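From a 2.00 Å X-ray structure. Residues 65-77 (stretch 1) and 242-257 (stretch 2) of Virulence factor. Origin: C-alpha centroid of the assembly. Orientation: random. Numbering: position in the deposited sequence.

Stretch 1, residues 65-77: ILMERFVAVASAA
Stretch 2 (242-257) KVDNFLDKYEGKAIDD

Leu247 is the centre of this contact. Its side chain (chi1 m, chi2 t) fills a hole among Leu66, Arg69, Phe70 and Val73, residues that follow one another along two turns of one face of a helix that spans all of 65-77. The partner helix, already under way at Lys242, includes the following residues through Lys249; the axes approach to 9.9 Å, with N-to-C directions 46° apart. Leucine suits this place because its two methyls reach several neighbours: Leu247 CD1 lies 3.8 Å from Leu66 CD2, and Leu247 CD2 lies 4.1 Å from Val73 CG2 and sits over the face of the Phe70 ring, 3.6 Å from its centroid and 10° off the normal, a CH-pi contact. Phe70 (chi1 -90°, chi2 -66°) also brings CE1 within 4.2 Å of Phe246 CE2, and Val73 (t) packs CG1 3.8 Å from that same Phe246 CE2.

By Gly252 the chain is in a loop, and small residues let the backbones close in: the CA atoms of Ala72 and Gly252 are 4.8 Å apart, against 6.8 Å for Arg69 and Leu247. Glycine fits because an ideal CB at Gly252 would lie 2.5 Å from Ala72 O, a clash. The extended residues 251-254 lead to a 3-10 segment, 255-257, where Ile255 (chi1 p, chi2 t) turns toward the first helix, its CG2 3.8 Å from Ala72 CB and its CD1 3.9 Å from Val71 CG1.

At the polar edge, Arg69 (m, t, p, chi4 -173°) reaches across to the second helix. Its NH2 donates to Asp248 OD1 at 2.7 Å, a salt bridge in which the carboxylate meets the guanidinium edge while Leu247 CB covers one face. Waters complete the seam. One joins Arg69 O to Gly252 N, and another Glu68 O to Ile255 N. Glu68 OE1 and Asp256 OD2, like charges 4.4 Å apart, share a water that donates to both, which tempers their repulsion.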

# COMPACT_ATOMS: atom_id res chain seq x y z
N ILE A 65 -8.82 -8.43 -4.92
CA ILE A 65 -9.26 -9.07 -3.67
C ILE A 65 -8.12 -9.75 -2.94
O ILE A 65 -7.97 -9.59 -1.72
CB ILE A 65 -10.42 -10.10 -3.87
CG1 ILE A 65 -11.63 -9.49 -4.58
CG2 ILE A 65 -10.82 -10.73 -2.52
CD1 ILE A 65 -12.12 -8.19 -4.06
N LEU A 66 -7.32 -10.51 -3.68
CA LEU A 66 -6.14 -11.17 -3.11
C LEU A 66 -5.16 -10.21 -2.43
O LEU A 66 -4.69 -10.46 -1.31
CB LEU A 66 -5.41 -11.97 -4.18
CG LEU A 66 -6.08 -13.26 -4.68
CD1 LEU A 66 -5.33 -13.80 -5.91
CD2 LEU A 66 -6.17 -14.32 -3.57
N MET A 67 -4.85 -9.11 -3.10
CA MET A 67 -3.87 -8.16 -2.57
C MET A 67 -4.37 -7.44 -1.31
O MET A 67 -3.60 -7.26 -0.36
CB MET A 67 -3.41 -7.17 -3.65
CG MET A 67 -2.47 -7.75 -4.73
SD MET A 67 -0.92 -8.53 -4.17
CE MET A 67 -1.36 -10.23 -3.87
N GLU A 68 -5.66 -7.06 -1.28
CA GLU A 68 -6.25 -6.44 -0.08
C GLU A 68 -6.20 -7.41 1.13
O GLU A 68 -5.99 -6.99 2.28
CB GLU A 68 -7.68 -5.94 -0.32
CG GLU A 68 -7.77 -4.80 -1.36
CD GLU A 68 -9.05 -3.95 -1.28
OE1 GLU A 68 -9.95 -4.21 -0.44
OE2 GLU A 68 -9.15 -2.97 -2.06
N ARG A 69 -6.37 -8.69 0.84
CA ARG A 69 -6.28 -9.73 1.87
C ARG A 69 -4.85 -9.90 2.39
O ARG A 69 -4.66 -10.05 3.60
CB ARG A 69 -6.82 -11.06 1.35
CG ARG A 69 -8.35 -11.04 1.14
CD ARG A 69 -8.84 -12.38 0.62
NE ARG A 69 -8.99 -13.33 1.73
CZ ARG A 69 -9.28 -14.62 1.61
NH1 ARG A 69 -9.46 -15.17 0.41
NH2 ARG A 69 -9.39 -15.37 2.71
N PHE A 70 -3.88 -9.87 1.48
CA PHE A 70 -2.45 -9.90 1.84
C PHE A 70 -2.04 -8.67 2.68
O PHE A 70 -1.32 -8.79 3.67
CB PHE A 70 -1.56 -10.02 0.60
CG PHE A 70 -1.25 -11.46 0.20
CD1 PHE A 70 -0.48 -12.28 1.03
CD2 PHE A 70 -1.71 -11.98 -1.02
CE1 PHE A 70 -0.18 -13.60 0.66
CE2 PHE A 70 -1.42 -13.29 -1.40
CZ PHE A 70 -0.66 -14.11 -0.57
N VAL A 71 -2.53 -7.49 2.28
CA VAL A 71 -2.29 -6.26 3.05
C VAL A 71 -2.84 -6.37 4.48
O VAL A 71 -2.12 -6.04 5.45
CB VAL A 71 -2.80 -4.96 2.30
CG1 VAL A 71 -2.71 -3.71 3.21
CG2 VAL A 71 -2.00 -4.74 1.01
N ALA A 72 -4.08 -6.85 4.63
CA ALA A 72 -4.70 -7.04 5.95
C ALA A 72 -3.99 -8.14 6.78
O ALA A 72 -3.83 -7.99 8.00
CB ALA A 72 -6.22 -7.35 5.83
N VAL A 73 -3.56 -9.22 6.12
CA VAL A 73 -2.73 -10.27 6.79
C VAL A 73 -1.42 -9.68 7.36
O VAL A 73 -1.08 -9.92 8.52
CB VAL A 73 -2.45 -11.50 5.86
CG1 VAL A 73 -1.32 -12.39 6.41
CG2 VAL A 73 -3.71 -12.31 5.70
N ALA A 74 -0.71 -8.88 6.56
CA ALA A 74 0.53 -8.27 7.03
C ALA A 74 0.26 -7.32 8.21
O ALA A 74 0.95 -7.36 9.24
CB ALA A 74 1.25 -7.56 5.89
N SER A 75 -0.76 -6.48 8.06
CA SER A 75 -1.15 -5.53 9.09
C SER A 75 -1.53 -6.17 10.42
O SER A 75 -1.19 -5.65 11.48
CB SER A 75 -2.29 -4.63 8.61
OG SER A 75 -2.56 -3.66 9.60
N ALA A 76 -2.26 -7.29 10.35
CA ALA A 76 -2.68 -8.03 11.55
C ALA A 76 -1.51 -8.67 12.32
O ALA A 76 -1.49 -8.62 13.57
CB ALA A 76 -3.77 -9.05 11.21
N ALA A 77 -0.54 -9.21 11.59
CA ALA A 77 0.72 -9.73 12.16
C ALA A 77 1.51 -8.64 12.90
O ALA A 77 1.98 -8.85 14.02
CB ALA A 77 1.59 -10.36 11.07
N LYS A 242 -2.33 -23.30 -1.49
CA LYS A 242 -1.53 -22.79 -0.36
C LYS A 242 -1.80 -21.30 -0.10
O LYS A 242 -1.85 -20.89 1.05
CB LYS A 242 -0.03 -23.13 -0.46
CG LYS A 242 0.78 -22.41 -1.52
CD LYS A 242 2.29 -22.52 -1.23
CE LYS A 242 2.84 -21.25 -0.57
NZ LYS A 242 3.93 -21.47 0.43
N VAL A 243 -1.98 -20.53 -1.18
CA VAL A 243 -2.39 -19.13 -1.10
C VAL A 243 -3.71 -19.01 -0.33
O VAL A 243 -3.75 -18.37 0.72
CB VAL A 243 -2.50 -18.47 -2.51
CG1 VAL A 243 -3.14 -17.07 -2.44
CG2 VAL A 243 -1.11 -18.38 -3.18
N ASP A 244 -4.76 -19.68 -0.83
CA ASP A 244 -6.11 -19.61 -0.25
C ASP A 244 -6.18 -20.06 1.20
O ASP A 244 -6.85 -19.40 2.01
CB ASP A 244 -7.11 -20.39 -1.10
CG ASP A 244 -7.44 -19.69 -2.41
OD1 ASP A 244 -7.15 -18.47 -2.54
OD2 ASP A 244 -7.98 -20.36 -3.32
N ASN A 245 -5.49 -21.15 1.53
CA ASN A 245 -5.46 -21.67 2.90
C ASN A 245 -4.76 -20.72 3.86
O ASN A 245 -5.22 -20.50 4.98
CB ASN A 245 -4.79 -23.06 2.96
CG ASN A 245 -5.66 -24.19 2.38
OD1 ASN A 245 -6.89 -24.11 2.36
ND2 ASN A 245 -5.01 -25.25 1.91
N PHE A 246 -3.62 -20.19 3.43
CA PHE A 246 -2.85 -19.24 4.24
C PHE A 246 -3.68 -17.98 4.51
O PHE A 246 -3.80 -17.53 5.65
CB PHE A 246 -1.55 -18.89 3.51
CG PHE A 246 -0.75 -17.82 4.20
CD1 PHE A 246 0.17 -18.15 5.19
CD2 PHE A 246 -0.89 -16.48 3.83
CE1 PHE A 246 0.92 -17.17 5.83
CE2 PHE A 246 -0.15 -15.49 4.46
CZ PHE A 246 0.76 -15.84 5.47
N LEU A 247 -4.25 -17.41 3.44
CA LEU A 247 -5.10 -16.23 3.57
C LEU A 247 -6.32 -16.46 4.48
O LEU A 247 -6.66 -15.60 5.30
CB LEU A 247 -5.52 -15.71 2.19
CG LEU A 247 -4.44 -15.09 1.28
CD1 LEU A 247 -5.10 -14.50 0.06
CD2 LEU A 247 -3.59 -14.03 1.99
N ASP A 248 -6.95 -17.63 4.36
CA ASP A 248 -8.06 -18.03 5.24
C ASP A 248 -7.66 -18.15 6.72
O ASP A 248 -8.41 -17.74 7.60
CB ASP A 248 -8.71 -19.32 4.71
CG ASP A 248 -9.67 -19.07 3.56
OD1 ASP A 248 -10.06 -17.89 3.35
OD2 ASP A 248 -10.07 -20.04 2.86
N LYS A 249 -6.48 -18.69 6.98
CA LYS A 249 -6.01 -18.92 8.35
C LYS A 249 -5.63 -17.64 9.12
O LYS A 249 -5.86 -17.53 10.33
CB LYS A 249 -4.84 -19.92 8.33
CG LYS A 249 -4.46 -20.48 9.70
CD LYS A 249 -3.44 -21.61 9.59
CE LYS A 249 -2.79 -21.93 10.94
NZ LYS A 249 -1.59 -22.83 10.80
N TYR A 250 -5.05 -16.67 8.42
CA TYR A 250 -4.46 -15.52 9.08
C TYR A 250 -5.16 -14.21 8.74
O TYR A 250 -4.62 -13.12 8.99
CB TYR A 250 -2.96 -15.46 8.76
CG TYR A 250 -2.21 -16.68 9.28
CD1 TYR A 250 -2.06 -16.88 10.65
CD2 TYR A 250 -1.67 -17.62 8.41
CE1 TYR A 250 -1.39 -17.99 11.15
CE2 TYR A 250 -0.98 -18.75 8.90
CZ TYR A 250 -0.85 -18.92 10.27
OH TYR A 250 -0.19 -20.01 10.79
N GLU A 251 -6.39 -14.33 8.22
CA GLU A 251 -7.22 -13.21 7.75
C GLU A 251 -7.31 -12.04 8.73
O GLU A 251 -7.67 -12.22 9.88
CB GLU A 251 -8.64 -13.70 7.41
CG GLU A 251 -9.49 -12.62 6.71
CD GLU A 251 -10.90 -13.09 6.36
OE1 GLU A 251 -11.79 -12.21 6.28
OE2 GLU A 251 -11.11 -14.32 6.17
N GLY A 252 -6.99 -10.84 8.26
CA GLY A 252 -7.21 -9.63 9.06
C GLY A 252 -8.57 -9.03 8.73
O GLY A 252 -9.17 -9.36 7.72
N LYS A 253 -9.06 -8.15 9.60
CA LYS A 253 -10.22 -7.31 9.31
C LYS A 253 -10.04 -6.59 7.97
O LYS A 253 -8.92 -6.25 7.61
CB LYS A 253 -10.41 -6.28 10.42
CG LYS A 253 -11.51 -6.61 11.42
CD LYS A 253 -11.07 -7.61 12.44
CE LYS A 253 -12.15 -7.75 13.51
NZ LYS A 253 -12.05 -9.04 14.24
N ALA A 254 -11.13 -6.38 7.25
CA ALA A 254 -11.08 -5.72 5.94
C ALA A 254 -10.44 -4.32 5.99
O ALA A 254 -10.89 -3.45 6.75
CB ALA A 254 -12.48 -5.66 5.31
N ILE A 255 -9.41 -4.11 5.18
CA ILE A 255 -8.82 -2.76 5.04
C ILE A 255 -9.79 -1.75 4.43
O ILE A 255 -9.66 -0.55 4.68
CB ILE A 255 -7.43 -2.74 4.32
CG1 ILE A 255 -7.55 -3.13 2.83
CG2 ILE A 255 -6.41 -3.60 5.08
CD1 ILE A 255 -6.29 -2.87 2.00
N ASP A 256 -10.77 -2.23 3.66
CA ASP A 256 -11.80 -1.31 3.11
C ASP A 256 -12.76 -0.71 4.16
O ASP A 256 -13.52 0.22 3.85
CB ASP A 256 -12.52 -1.90 1.88
CG ASP A 256 -13.49 -3.04 2.22
OD1 ASP A 256 -13.73 -3.31 3.41
OD2 ASP A 256 -14.02 -3.66 1.26
N ASP A 257 -12.72 -1.23 5.39
CA ASP A 257 -13.40 -0.60 6.53
C ASP A 257 -12.57 0.46 7.29
O ASP A 257 -13.11 1.16 8.15
CB ASP A 257 -13.91 -1.64 7.54
CG ASP A 257 -14.99 -2.55 6.98
OD1 ASP A 257 -15.81 -2.10 6.13
OD2 ASP A 257 -15.03 -3.73 7.39
O HOH W 1 -8.64 -6.52 3.51
O HOH W 2 -10.65 -5.10 2.26
O HOH W 3 -12.78 -3.70 -1.14
O HOH W 4 -6.81 -10.84 5.19
O HOH W 5 -7.17 -13.26 4.29